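Local coordinates for toll-like receptor 6, Variable lymphocyte receptor B (Mus musculus, PDB 3A79), which probably recognises bacterial diacylated lipopeptides together with Toll-like receptor 2, its leucine-rich-repeat ectodomain being joined here to a hagfish variable lymphocyte receptor fragment, at residues Q100-L105 and A121-L126; I115-M120 and P137-F142; H125-F130 and C173-L178; L161-V166 and E189-P194. One frame throughout, in Å; residues are numbered along the deposited sequence.

Contact 1 (Q100-L105 and A121-L126)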
loop_
_atom_site.group_PDB
_atom_site.type_symbol
_atom_site.label_atom_id
_atom_site.label_comp_id
_atom_site.label_asym_id
_atom_site.label_seq_id
_atom_site.Cartn_x
_atom_site.Cartn_y
_atom_site.Cartn_z
ATOM N N GLN B 100 -9.045 14.244 -56.665
ATOM C CA GLN B 100 -8.283 15.489 -56.647
ATOM C C GLN B 100 -8.114 16.111 -55.256
ATOM O O GLN B 100 -7.454 17.132 -55.114
ATOM C CB GLN B 100 -8.968 16.528 -57.547
ATOM C CG GLN B 100 -9.239 16.073 -58.969
ATOM C CD GLN B 100 -7.959 15.919 -59.776
ATOM O OE1 GLN B 100 -6.857 16.173 -59.275
ATOM N NE2 GLN B 100 -8.099 15.503 -61.034
ATOM N N ASP B 101 -8.719 15.529 -54.234
ATOM C CA ASP B 101 -8.756 16.200 -52.945
ATOM C C ASP B 101 -8.051 15.386 -51.877
ATOM O O ASP B 101 -7.960 15.805 -50.717
ATOM C CB ASP B 101 -10.205 16.459 -52.521
ATOM C CG ASP B 101 -10.834 17.634 -53.256
ATOM O OD1 ASP B 101 -10.103 18.362 -53.965
ATOM O OD2 ASP B 101 -12.063 17.828 -53.119
ATOM N N LEU B 102 -7.553 14.218 -52.275
ATOM C CA LEU B 102 -6.960 13.285 -51.330
ATOM C C LEU B 102 -5.714 13.876 -50.671
ATOM O O LEU B 102 -4.710 14.165 -51.349
ATOM C CB LEU B 102 -6.644 11.960 -52.028
ATOM C CG LEU B 102 -6.128 10.816 -51.150
ATOM C CD1 LEU B 102 -7.200 10.270 -50.216
ATOM C CD2 LEU B 102 -5.583 9.715 -52.040
ATOM N N GLU B 103 -5.777 14.067 -49.355
ATOM C CA GLU B 103 -4.620 14.588 -48.632
ATOM C C GLU B 103 -3.976 13.634 -47.624
ATOM O O GLU B 103 -2.827 13.831 -47.227
ATOM C CB GLU B 103 -4.921 15.940 -47.988
ATOM C CG GLU B 103 -6.270 16.073 -47.357
ATOM C CD GLU B 103 -6.646 17.531 -47.172
ATOM O OE1 GLU B 103 -6.793 17.967 -46.009
ATOM O OE2 GLU B 103 -6.768 18.249 -48.191
ATOM N N TYR B 104 -4.698 12.598 -47.219
ATOM C CA TYR B 104 -4.143 11.630 -46.280
ATOM C C TYR B 104 -4.308 10.221 -46.837
ATOM O O TYR B 104 -5.421 9.739 -47.035
ATOM C CB TYR B 104 -4.785 11.802 -44.899
ATOM C CG TYR B 104 -4.387 10.814 -43.822
ATOM C CD1 TYR B 104 -3.919 11.251 -42.588
ATOM C CD2 TYR B 104 -4.527 9.444 -44.019
ATOM C CE1 TYR B 104 -3.578 10.343 -41.581
ATOM C CE2 TYR B 104 -4.184 8.526 -43.031
ATOM C CZ TYR B 104 -3.714 8.977 -41.812
ATOM O OH TYR B 104 -3.393 8.046 -40.841
ATOM N N LEU B 105 -3.176 9.580 -47.107
ATOM C CA LEU B 105 -3.147 8.219 -47.615
ATOM C C LEU B 105 -2.213 7.380 -46.746
ATOM O O LEU B 105 -1.037 7.702 -46.602
ATOM C CB LEU B 105 -2.682 8.216 -49.075
ATOM C CG LEU B 105 -2.364 6.874 -49.737
ATOM C CD1 LEU B 105 -3.436 5.862 -49.424
ATOM C CD2 LEU B 105 -2.210 7.045 -51.241
ATOM N N ALA B 121 -0.115 15.405 -55.893
ATOM C CA ALA B 121 0.383 16.644 -55.304
ATOM C C ALA B 121 -0.479 17.120 -54.134
ATOM O O ALA B 121 -0.082 18.001 -53.369
ATOM C CB ALA B 121 0.488 17.726 -56.373
ATOM N N SER B 122 -1.658 16.526 -53.999
ATOM C CA SER B 122 -2.587 16.897 -52.940
ATOM C C SER B 122 -2.210 16.343 -51.561
ATOM O O SER B 122 -2.794 16.725 -50.549
ATOM C CB SER B 122 -3.981 16.429 -53.298
ATOM O OG SER B 122 -4.902 17.157 -52.521
ATOM N N LEU B 123 -1.223 15.452 -51.540
ATOM C CA LEU B 123 -0.814 14.749 -50.331
ATOM C C LEU B 123 -0.259 15.667 -49.243
ATOM O O LEU B 123 0.501 16.592 -49.534
ATOM C CB LEU B 123 0.203 13.657 -50.683
ATOM C CG LEU B 123 -0.352 12.240 -50.858
ATOM C CD1 LEU B 123 -1.882 12.233 -50.813
ATOM C CD2 LEU B 123 0.159 11.590 -52.138
ATOM N N ARG B 124 -0.662 15.404 -47.999
ATOM C CA ARG B 124 -0.106 16.073 -46.827
ATOM C C ARG B 124 0.387 15.004 -45.877
ATOM O O ARG B 124 1.238 15.256 -45.027
ATOM C CB ARG B 124 -1.137 16.972 -46.126
ATOM C CG ARG B 124 -1.777 17.991 -47.044
ATOM C CD ARG B 124 -2.393 19.167 -46.309
ATOM N NE ARG B 124 -2.725 20.236 -47.253
ATOM C CZ ARG B 124 -2.899 21.510 -46.916
ATOM N NH1 ARG B 124 -2.778 21.882 -45.647
ATOM N NH2 ARG B 124 -3.189 22.415 -47.846
ATOM N N HIS B 125 -0.143 13.799 -46.040
ATOM C CA HIS B 125 0.277 12.671 -45.218
ATOM C C HIS B 125 0.325 11.406 -46.071
ATOM O O HIS B 125 -0.699 10.888 -46.503
ATOM C CB HIS B 125 -0.656 12.520 -44.015
ATOM C CG HIS B 125 -0.400 11.302 -43.187
ATOM N ND1 HIS B 125 -0.093 11.371 -41.845
ATOM C CD2 HIS B 125 -0.431 9.984 -43.499
ATOM C CE1 HIS B 125 0.062 10.147 -41.368
ATOM N NE2 HIS B 125 -0.137 9.286 -42.351
ATOM N N LEU B 126 1.535 10.929 -46.330
ATOM C CA LEU B 126 1.731 9.742 -47.140
ATOM C C LEU B 126 2.500 8.696 -46.340
ATOM O O LEU B 126 3.666 8.884 -46.030
ATOM C CB LEU B 126 2.477 10.107 -48.421
ATOM C CG LEU B 126 2.956 8.963 -49.314
ATOM C CD1 LEU B 126 1.851 7.972 -49.559
ATOM C CD2 LEU B 126 3.449 9.517 -50.625
#
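Tyr-104 and His-125 lie side by side on adjacent rungs of the parallel sheet in the leucine-rich-repeat solenoid of the Toll-like receptor 6 part. Each holds CG anti to its backbone N (chi1 176° and 174°), and the rings stack face to face, centroids 3.9 Å apart and planes 8° from parallel. CE1 of Tyr-104 lies over the centre of the imidazole, and His-125 CD2 over the centre of the phenol ring. His-125 also stacks on Phe-150, which extends the pile to the next strand. An alanine in place of Tyr-104 would probably strip this face of His-125 of its aromatic cover and free the imidazole to tilt.

Beneath the rings the backbones are laced together. Glu-103 O grips two N-H groups, Arg-124 N at 2.8 Å and His-125 N at 2.9 Å, while Leu-105 N donates to His-125 O at 2.9 Å. On the sheet face away from the rings, Leu-105 CG meets Leu-126 CD1 at 4.4 Å; just before the strands, Leu-102 CG also approaches Leu-123 CD1, at 4.5 Å. Leu-102 and Leu-105 match Leu-123 and Leu-126 in the LxxL pattern, the signature of a leucine-rich repeat.

Contact 2 (I115-M120 and P137-F142). With NAG (2-acetamido-2-deoxy-beta-D-glucopyranose), chain L.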
loop_
_atom_site.group_PDB
_atom_site.type_symbol
_atom_site.label_atom_id
_atom_site.label_comp_id
_atom_site.label_asym_id
_atom_site.label_seq_id
_atom_site.Cartn_x
_atom_site.Cartn_y
_atom_site.Cartn_z
ATOM N N ILE B 115 5.860 0.907 -56.884
ATOM C CA ILE B 115 5.103 2.137 -56.646
ATOM C C ILE B 115 5.267 3.150 -57.799
ATOM O O ILE B 115 6.381 3.438 -58.229
ATOM C CB ILE B 115 5.558 2.787 -55.309
ATOM C CG1 ILE B 115 4.740 2.279 -54.142
ATOM C CG2 ILE B 115 5.413 4.282 -55.329
ATOM C CD1 ILE B 115 4.845 3.195 -52.967
ATOM N N SER B 116 4.163 3.690 -58.311
ATOM C CA SER B 116 4.254 4.767 -59.298
ATOM C C SER B 116 5.187 5.840 -58.755
ATOM O O SER B 116 5.198 6.105 -57.556
ATOM C CB SER B 116 2.876 5.370 -59.604
ATOM O OG SER B 116 2.990 6.602 -60.313
ATOM N N CYS B 117 5.977 6.455 -59.628
ATOM C CA CYS B 117 6.961 7.434 -59.176
ATOM C C CYS B 117 6.349 8.794 -58.820
ATOM O O CYS B 117 6.963 9.585 -58.097
ATOM C CB CYS B 117 8.092 7.591 -60.200
ATOM S SG CYS B 117 9.571 6.547 -59.926
ATOM N N CYS B 118 5.137 9.063 -59.301
ATOM C CA CYS B 118 4.525 10.363 -59.041
ATOM C C CYS B 118 3.238 10.331 -58.207
ATOM O O CYS B 118 2.137 10.193 -58.754
ATOM C CB CYS B 118 4.289 11.117 -60.341
ATOM S SG CYS B 118 4.165 12.887 -60.082
ATOM N N PRO B 119 3.386 10.471 -56.874
ATOM C CA PRO B 119 2.307 10.614 -55.897
ATOM C C PRO B 119 1.535 11.901 -56.114
ATOM O O PRO B 119 2.108 12.894 -56.555
ATOM C CB PRO B 119 3.057 10.706 -54.564
ATOM C CG PRO B 119 4.327 10.033 -54.801
ATOM C CD PRO B 119 4.696 10.387 -56.208
ATOM N N MET B 120 0.247 11.880 -55.784
ATOM C CA MET B 120 -0.623 13.038 -55.982
ATOM C C MET B 120 -0.139 14.268 -55.208
ATOM O O MET B 120 0.213 14.193 -54.027
ATOM C CB MET B 120 -2.079 12.690 -55.640
ATOM C CG MET B 120 -2.248 11.891 -54.345
ATOM S SD MET B 120 -2.656 10.151 -54.574
ATOM C CE MET B 120 -2.218 9.977 -56.297
ATOM N N PRO B 137 11.482 3.955 -51.740
ATOM C CA PRO B 137 10.683 4.210 -52.951
ATOM C C PRO B 137 10.521 5.686 -53.338
ATOM O O PRO B 137 9.688 5.988 -54.188
ATOM C CB PRO B 137 9.298 3.666 -52.579
ATOM C CG PRO B 137 9.441 3.044 -51.234
ATOM C CD PRO B 137 10.614 3.669 -50.589
ATOM N N VAL B 138 11.285 6.579 -52.722
ATOM C CA VAL B 138 11.199 8.004 -53.010
ATOM C C VAL B 138 11.822 8.329 -54.360
ATOM O O VAL B 138 13.047 8.365 -54.480
ATOM C CB VAL B 138 11.948 8.814 -51.945
ATOM C CG1 VAL B 138 11.892 10.308 -52.262
ATOM C CG2 VAL B 138 11.379 8.521 -50.572
ATOM N N CYS B 139 10.986 8.567 -55.371
ATOM C CA CYS B 139 11.474 8.930 -56.704
ATOM C C CYS B 139 11.703 10.438 -56.800
ATOM O O CYS B 139 11.328 11.186 -55.904
ATOM C CB CYS B 139 10.492 8.511 -57.803
ATOM S SG CYS B 139 10.040 6.764 -57.949
ATOM N N LYS B 140 12.290 10.886 -57.905
ATOM C CA LYS B 140 12.620 12.298 -58.064
ATOM C C LYS B 140 11.389 13.215 -58.083
ATOM O O LYS B 140 11.479 14.393 -57.735
ATOM C CB LYS B 140 13.478 12.517 -59.320
ATOM C CG LYS B 140 12.719 12.422 -60.637
ATOM C CD LYS B 140 13.524 13.045 -61.758
ATOM C CE LYS B 140 13.229 12.384 -63.096
ATOM N NZ LYS B 140 14.096 12.929 -64.201
ATOM N N GLU B 141 10.242 12.675 -58.483
ATOM C CA GLU B 141 9.044 13.492 -58.637
ATOM C C GLU B 141 8.453 13.900 -57.293
ATOM O O GLU B 141 7.654 14.838 -57.222
ATOM C CB GLU B 141 7.991 12.780 -59.489
ATOM C CG GLU B 141 8.291 12.746 -60.977
ATOM C CD GLU B 141 9.153 11.561 -61.366
ATOM O OE1 GLU B 141 9.536 10.790 -60.464
ATOM O OE2 GLU B 141 9.448 11.396 -62.572
ATOM N N PHE B 142 8.850 13.192 -56.236
ATOM C CA PHE B 142 8.393 13.493 -54.879
ATOM C C PHE B 142 8.653 14.950 -54.510
ATOM O O PHE B 142 8.205 15.426 -53.477
ATOM C CB PHE B 142 9.070 12.575 -53.854
ATOM C CG PHE B 142 8.486 11.193 -53.791
ATOM C CD1 PHE B 142 8.213 10.603 -52.564
ATOM C CD2 PHE B 142 8.210 10.483 -54.956
ATOM C CE1 PHE B 142 7.675 9.326 -52.499
ATOM C CE2 PHE B 142 7.673 9.204 -54.897
ATOM C CZ PHE B 142 7.405 8.624 -53.665
HETATM C C1 NAG L . 2.622 18.594 -59.807
HETATM C C2 NAG L . 1.783 17.802 -60.833
HETATM C C3 NAG L . 0.835 18.650 -61.720
HETATM C C4 NAG L . -0.006 19.549 -60.807
HETATM C C5 NAG L . 0.867 20.323 -59.815
HETATM C C6 NAG L . -0.048 20.988 -58.792
HETATM C C7 NAG L . 2.521 15.617 -61.512
HETATM C C8 NAG L . 2.862 14.791 -62.720
HETATM N N2 NAG L . 2.647 16.939 -61.620
HETATM O O3 NAG L . -0.003 17.867 -62.585
HETATM O O4 NAG L . -0.803 20.473 -61.535
HETATM O O5 NAG L . 1.824 19.543 -59.104
HETATM O O6 NAG L . 0.732 21.492 -57.735
HETATM O O7 NAG L . 2.136 15.078 -60.473
#
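A disulfide between two successive loops of the leucine-rich-repeat solenoid, within the Toll-like receptor 6 part, dominates this contact. Cys-117 SG and Cys-139 SG are bonded at 2.0 Å with a C-S-S-C torsion of -65°; cysteine suits both places because it alone can tie the loops covalently. Cys-139 directly precedes the 3-10 segment that begins at Lys-140, and its O accepts from Phe-142 N at 3.2 Å.

That turn delivers the Phe-142 ring, whose CG stands anti to the carbonyl carbon (chi1 -78°), into a sandwich. Pro-119 covers one face in a CH-pi contact: its CG lies 3.8 Å from the ring centroid of Phe-142, displaced toward the rim, and the two side chains cross at about a right angle. On the opposite face Val-138 CA sits over the ring centre, with Cys-139 N nearer the rim. Cys-117 O comes to the ring edge, 3.3 Å from Phe-142 CE2. An alanine in place of Phe-142 would probably open a gap between Pro-119 and Val-138 and leave the disulfide to hold these loops with less apolar support.

Farther out, Glu-141 lays its CB 3.9 Å from Cys-118 SG, its chain bending so that OE1 approaches Cys-117 CB. Cys-118 SG also faces the acetamido oxygen O7 of a glycan sugar attached to the protein. At the other end, Ile-115 CD1 reaches Pro-137 CB at 4.5 Å. Pro-137 and Phe-142 occupy the proline and phenylalanine positions of the repeat that begins with Leu-123, and a phenylalanine buried between neighbouring loops in this way is characteristic of the leucine-rich-repeat fold.

Contact 3 (H125-F130 and C173-L178); sequences HLDLSF and CILLDL
Phe-130 and Asp-177 meet by stacking. The benzene ring and the carboxylate lie in planes 4° apart, and Asp-177 CB stands over the ring face, 4.0 Å from the centroid of Phe-130, in a CH-pi contact. Asp-177 holds CG between its backbone N and carbonyl carbon (chi1 86°), from where the carboxylate lies against the ring. Phe-130 also stacks with the ring of His-109.

Apolar packing comes from Leu-175. Its CD2 approaches the ring at the edge, 4.1 Å from Phe-130 CE1, and also rests against Ser-129 CB at 3.7 Å.

The polar contacts fix the chain just beyond strand 125-127. Asp-127 OD1 closes an Asx turn by accepting from Ser-129 N at 2.9 Å, and takes a second bond from Ser-129 OG at 2.7 Å on its syn lone pair; aspartate followed two residues on by serine suits this double grip. Across the contact, Phe-130 N donates to Asp-177 OD1 at 2.7 Å, although the place of that oxygen is less certain. Asp-177 OD2 accepts from Val-179 N.

All this belongs to the Toll-like receptor 6 part, where strand 150-154 runs between the two partners. Since a carboxylate against an aromatic face gains little electrostatically, the Asp-177 charge is likely to be steadied in part by backbone N-H groups, that of Val-179 and, less surely, that of Phe-130.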
loop_
_atom_site.group_PDB
_atom_site.type_symbol
_atom_site.label_atom_id
_atom_site.label_comp_id
_atom_site.label_asym_id
_atom_site.label_seq_id
_atom_site.Cartn_x
_atom_site.Cartn_y
_atom_site.Cartn_z
ATOM N N HIS B 125 -0.143 13.799 -46.040
ATOM C CA HIS B 125 0.277 12.671 -45.218
ATOM C C HIS B 125 0.325 11.406 -46.071
ATOM O O HIS B 125 -0.699 10.888 -46.503
ATOM C CB HIS B 125 -0.656 12.520 -44.015
ATOM C CG HIS B 125 -0.400 11.302 -43.187
ATOM N ND1 HIS B 125 -0.093 11.371 -41.845
ATOM C CD2 HIS B 125 -0.431 9.984 -43.499
ATOM C CE1 HIS B 125 0.062 10.147 -41.368
ATOM N NE2 HIS B 125 -0.137 9.286 -42.351
ATOM N N LEU B 126 1.535 10.929 -46.330
ATOM C CA LEU B 126 1.731 9.742 -47.140
ATOM C C LEU B 126 2.500 8.696 -46.340
ATOM O O LEU B 126 3.666 8.884 -46.030
ATOM C CB LEU B 126 2.477 10.107 -48.421
ATOM C CG LEU B 126 2.956 8.963 -49.314
ATOM C CD1 LEU B 126 1.851 7.972 -49.559
ATOM C CD2 LEU B 126 3.449 9.517 -50.625
ATOM N N ASP B 127 1.835 7.597 -45.994
ATOM C CA ASP B 127 2.459 6.561 -45.180
ATOM C C ASP B 127 2.661 5.265 -45.958
ATOM O O ASP B 127 1.690 4.583 -46.290
ATOM C CB ASP B 127 1.630 6.291 -43.925
ATOM C CG ASP B 127 2.386 5.492 -42.895
ATOM O OD1 ASP B 127 3.369 4.836 -43.267
ATOM O OD2 ASP B 127 1.999 5.516 -41.711
ATOM N N LEU B 128 3.930 4.950 -46.240
ATOM C CA LEU B 128 4.337 3.692 -46.876
ATOM C C LEU B 128 5.268 2.881 -45.974
ATOM O O LEU B 128 6.036 2.049 -46.447
ATOM C CB LEU B 128 5.045 3.955 -48.208
ATOM C CG LEU B 128 4.438 5.046 -49.078
ATOM C CD1 LEU B 128 5.368 5.356 -50.214
ATOM C CD2 LEU B 128 3.073 4.625 -49.586
ATOM N N SER B 129 5.207 3.128 -44.673
ATOM C CA SER B 129 6.078 2.419 -43.745
ATOM C C SER B 129 5.634 0.969 -43.615
ATOM O O SER B 129 4.529 0.617 -44.008
ATOM C CB SER B 129 6.108 3.116 -42.381
ATOM O OG SER B 129 4.838 3.073 -41.766
ATOM N N PHE B 130 6.510 0.133 -43.078
ATOM C CA PHE B 130 6.232 -1.286 -42.883
ATOM C C PHE B 130 5.680 -1.965 -44.124
ATOM O O PHE B 130 4.570 -2.484 -44.127
ATOM C CB PHE B 130 5.319 -1.494 -41.676
ATOM C CG PHE B 130 5.837 -0.851 -40.432
ATOM C CD1 PHE B 130 5.565 0.483 -40.163
ATOM C CD2 PHE B 130 6.631 -1.562 -39.548
ATOM C CE1 PHE B 130 6.060 1.091 -39.023
ATOM C CE2 PHE B 130 7.136 -0.955 -38.404
ATOM C CZ PHE B 130 6.848 0.371 -38.141
ATOM N N CYS B 173 6.899 14.904 -39.933
ATOM C CA CYS B 173 7.311 13.572 -39.508
ATOM C C CYS B 173 7.866 12.737 -40.648
ATOM O O CYS B 173 7.277 12.659 -41.724
ATOM C CB CYS B 173 6.185 12.810 -38.791
ATOM S SG CYS B 173 6.785 11.344 -37.853
ATOM N N ILE B 174 9.025 12.139 -40.392
ATOM C CA ILE B 174 9.571 11.075 -41.216
ATOM C C ILE B 174 9.559 9.806 -40.382
ATOM O O ILE B 174 10.316 9.658 -39.423
ATOM C CB ILE B 174 11.013 11.379 -41.699
ATOM C CG1 ILE B 174 11.007 12.585 -42.638
ATOM C CG2 ILE B 174 11.620 10.165 -42.407
ATOM C CD1 ILE B 174 12.170 12.620 -43.579
ATOM N N LEU B 175 8.656 8.904 -40.724
ATOM C CA LEU B 175 8.619 7.616 -40.072
ATOM C C LEU B 175 9.370 6.648 -40.969
ATOM O O LEU B 175 9.083 6.551 -42.158
ATOM C CB LEU B 175 7.175 7.153 -39.852
ATOM C CG LEU B 175 7.138 5.723 -39.322
ATOM C CD1 LEU B 175 7.693 5.665 -37.915
ATOM C CD2 LEU B 175 5.765 5.159 -39.368
ATOM N N LEU B 176 10.341 5.943 -40.398
ATOM C CA LEU B 176 11.199 5.052 -41.170
ATOM C C LEU B 176 11.468 3.756 -40.421
ATOM O O LEU B 176 11.872 3.773 -39.257
ATOM C CB LEU B 176 12.511 5.758 -41.452
ATOM C CG LEU B 176 13.608 5.061 -42.236
ATOM C CD1 LEU B 176 13.056 4.384 -43.484
ATOM C CD2 LEU B 176 14.640 6.122 -42.592
ATOM N N ASP B 177 11.238 2.627 -41.075
ATOM C CA ASP B 177 11.423 1.367 -40.379
ATOM C C ASP B 177 12.417 0.434 -41.047
ATOM O O ASP B 177 12.404 0.219 -42.262
ATOM C CB ASP B 177 10.108 0.645 -40.186
ATOM C CG ASP B 177 9.741 -0.189 -41.374
ATOM O OD1 ASP B 177 9.089 0.357 -42.272
ATOM O OD2 ASP B 177 10.097 -1.385 -41.413
ATOM N N LEU B 178 13.253 -0.140 -40.199
ATOM C CA LEU B 178 14.364 -0.968 -40.595
ATOM C C LEU B 178 14.058 -2.381 -40.133
ATOM O O LEU B 178 14.939 -3.106 -39.670
ATOM C CB LEU B 178 15.612 -0.487 -39.861
ATOM C CG LEU B 178 16.266 0.896 -39.998
ATOM C CD1 LEU B 178 17.555 0.755 -40.762
ATOM C CD2 LEU B 178 15.364 1.970 -40.598
#

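Contact 4 (L161-V166 and E189-P194)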
loop_
_atom_site.group_PDB
_atom_site.type_symbol
_atom_site.label_atom_id
_atom_site.label_comp_id
_atom_site.label_asym_id
_atom_site.label_seq_id
_atom_site.Cartn_x
_atom_site.Cartn_y
_atom_site.Cartn_z
ATOM N N LEU B 161 22.026 9.237 -50.590
ATOM C CA LEU B 161 21.219 10.216 -51.294
ATOM C C LEU B 161 19.756 9.836 -51.509
ATOM O O LEU B 161 19.051 10.529 -52.229
ATOM C CB LEU B 161 21.869 10.515 -52.644
ATOM C CG LEU B 161 23.080 11.432 -52.604
ATOM C CD1 LEU B 161 23.366 11.926 -54.006
ATOM C CD2 LEU B 161 22.800 12.588 -51.678
ATOM N N ASP B 162 19.295 8.756 -50.890
ATOM C CA ASP B 162 17.982 8.203 -51.228
ATOM C C ASP B 162 16.818 9.178 -51.021
ATOM O O ASP B 162 15.887 9.197 -51.817
ATOM C CB ASP B 162 17.726 6.868 -50.515
ATOM C CG ASP B 162 18.384 5.678 -51.224
ATOM O OD1 ASP B 162 18.996 5.857 -52.302
ATOM O OD2 ASP B 162 18.285 4.550 -50.695
ATOM N N LEU B 163 16.881 10.001 -49.976
ATOM C CA LEU B 163 15.798 10.943 -49.683
ATOM C C LEU B 163 16.040 12.361 -50.216
ATOM O O LEU B 163 15.528 13.337 -49.668
ATOM C CB LEU B 163 15.520 10.994 -48.178
ATOM C CG LEU B 163 15.057 9.670 -47.574
ATOM C CD1 LEU B 163 14.977 9.737 -46.048
ATOM C CD2 LEU B 163 13.725 9.309 -48.188
ATOM N N LEU B 164 16.812 12.474 -51.289
ATOM C CA LEU B 164 17.186 13.782 -51.822
ATOM C C LEU B 164 15.987 14.528 -52.422
ATOM O O LEU B 164 15.838 15.731 -52.223
ATOM C CB LEU B 164 18.314 13.648 -52.856
ATOM C CG LEU B 164 19.475 14.639 -52.720
ATOM C CD1 LEU B 164 20.042 15.061 -54.077
ATOM C CD2 LEU B 164 19.028 15.857 -51.926
ATOM N N PRO B 165 15.131 13.815 -53.163
ATOM C CA PRO B 165 13.962 14.488 -53.735
ATOM C C PRO B 165 13.039 15.169 -52.710
ATOM O O PRO B 165 12.352 16.129 -53.071
ATOM C CB PRO B 165 13.242 13.355 -54.461
ATOM C CG PRO B 165 14.348 12.408 -54.831
ATOM C CD PRO B 165 15.287 12.445 -53.680
ATOM N N VAL B 166 13.014 14.712 -51.462
ATOM C CA VAL B 166 12.165 15.385 -50.471
ATOM C C VAL B 166 12.926 16.296 -49.486
ATOM O O VAL B 166 12.386 16.695 -48.453
ATOM C CB VAL B 166 11.204 14.401 -49.723
ATOM C CG1 VAL B 166 10.283 13.690 -50.719
ATOM C CG2 VAL B 166 11.966 13.387 -48.875
ATOM N N GLU B 189 26.424 1.429 -45.006
ATOM C CA GLU B 189 25.396 2.159 -45.716
ATOM C C GLU B 189 25.254 3.552 -45.082
ATOM O O GLU B 189 25.438 3.721 -43.876
ATOM C CB GLU B 189 24.078 1.361 -45.678
ATOM C CG GLU B 189 24.263 -0.161 -45.910
ATOM C CD GLU B 189 22.955 -0.989 -45.896
ATOM O OE1 GLU B 189 21.873 -0.456 -46.235
ATOM O OE2 GLU B 189 23.016 -2.196 -45.558
ATOM N N SER B 190 24.970 4.558 -45.896
ATOM C CA SER B 190 24.753 5.892 -45.370
ATOM C C SER B 190 23.326 6.276 -45.693
ATOM O O SER B 190 22.642 5.585 -46.446
ATOM C CB SER B 190 25.708 6.901 -46.007
ATOM O OG SER B 190 27.047 6.422 -46.020
ATOM N N LEU B 191 22.872 7.382 -45.124
ATOM C CA LEU B 191 21.572 7.916 -45.471
ATOM C C LEU B 191 21.400 9.307 -44.896
ATOM O O LEU B 191 21.433 9.505 -43.686
ATOM C CB LEU B 191 20.462 7.007 -44.968
ATOM C CG LEU B 191 19.083 7.524 -45.351
ATOM C CD1 LEU B 191 18.951 7.436 -46.867
ATOM C CD2 LEU B 191 17.983 6.753 -44.610
ATOM N N GLN B 192 21.230 10.275 -45.778
ATOM C CA GLN B 192 21.035 11.640 -45.357
ATOM C C GLN B 192 19.557 11.809 -45.085
ATOM O O GLN B 192 18.741 11.570 -45.975
ATOM C CB GLN B 192 21.478 12.585 -46.470
ATOM C CG GLN B 192 21.222 14.044 -46.180
ATOM C CD GLN B 192 22.356 14.678 -45.419
ATOM O OE1 GLN B 192 23.430 14.921 -45.980
ATOM N NE2 GLN B 192 22.128 14.954 -44.134
ATOM N N ILE B 193 19.216 12.201 -43.857
ATOM C CA ILE B 193 17.832 12.513 -43.492
ATOM C C ILE B 193 17.474 13.984 -43.709
ATOM O O ILE B 193 18.081 14.872 -43.111
ATOM C CB ILE B 193 17.528 12.163 -42.025
ATOM C CG1 ILE B 193 17.222 10.674 -41.874
ATOM C CG2 ILE B 193 16.334 12.950 -41.546
ATOM C CD1 ILE B 193 18.440 9.811 -41.709
ATOM N N PRO B 194 16.467 14.243 -44.557
ATOM C CA PRO B 194 16.010 15.610 -44.838
ATOM C C PRO B 194 15.631 16.308 -43.545
ATOM O O PRO B 194 15.325 15.622 -42.575
ATOM C CB PRO B 194 14.757 15.392 -45.691
ATOM C CG PRO B 194 14.917 14.026 -46.271
ATOM C CD PRO B 194 15.651 13.230 -45.245
#
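Leu-163 sets CG anti to its carbonyl carbon (chi1 -62°) and extends its chain (chi2 172°), which carries CD1 to 3.6 Å from Pro-194 CD. The two side chains cross at about a right angle, with Leu-163 CB also 3.6 Å from Pro-194 CG. Leu-191, with CG anti to its backbone N (chi1 -178°), brings CD1 against Asp-162 CB at 3.9 Å, and its CD2 reaches Leu-163 CD1 at 4.5 Å.

The loop is shaped by a type I turn from Leu-161 to Leu-164, closed by Leu-164 N donating to Leu-161 O at 3.1 Å; this turn presents Leu-163 to the strand. Here, in the Toll-like receptor 6 part, the loop that leads from strand 150-154 to strand 171-178 packs against strand 190-196, which pairs with strand 214-220 outside the main parallel sheet of the leucine-rich-repeat solenoid. Pro-194 suits its place because its puckered, conformationally restricted ring offers apolar carbons to two partners at once: besides Leu-163, it takes Val-166 CG2 on its CG at 4.0 Å, the side chains crossing obliquely. Behind the loop, Leu-163 rests on Val-138 and Leu-153, and Val-166 on Leu-151 and Phe-142. Behind the strand, Leu-191 packs on Leu-176, and Pro-194 on Ile-174.

The four contacts overlap along the solenoid of the Toll-like receptor 6 part. Contacts 1 and 3 share strand 125-127, with Leu-105 O 2.9 Å from Asp-127 N in a probable hydrogen bond. Contact 2, centred about 13 Å from contact 1 and 14 Å from contact 3, lies in the loops behind them; Ile-115 CD1 packs 3.5 Å from Leu-128 CD1. Contact 4 continues that loop layer, where Phe-142 CB meets Val-166 CG1 at 3.5 Å, and joins contact 3 through Leu-176 CD2 and Leu-191 CD2 at 4.0 Å. One attached sugar borders both contact 1, at Ala-121, and contact 2, at Cys-118.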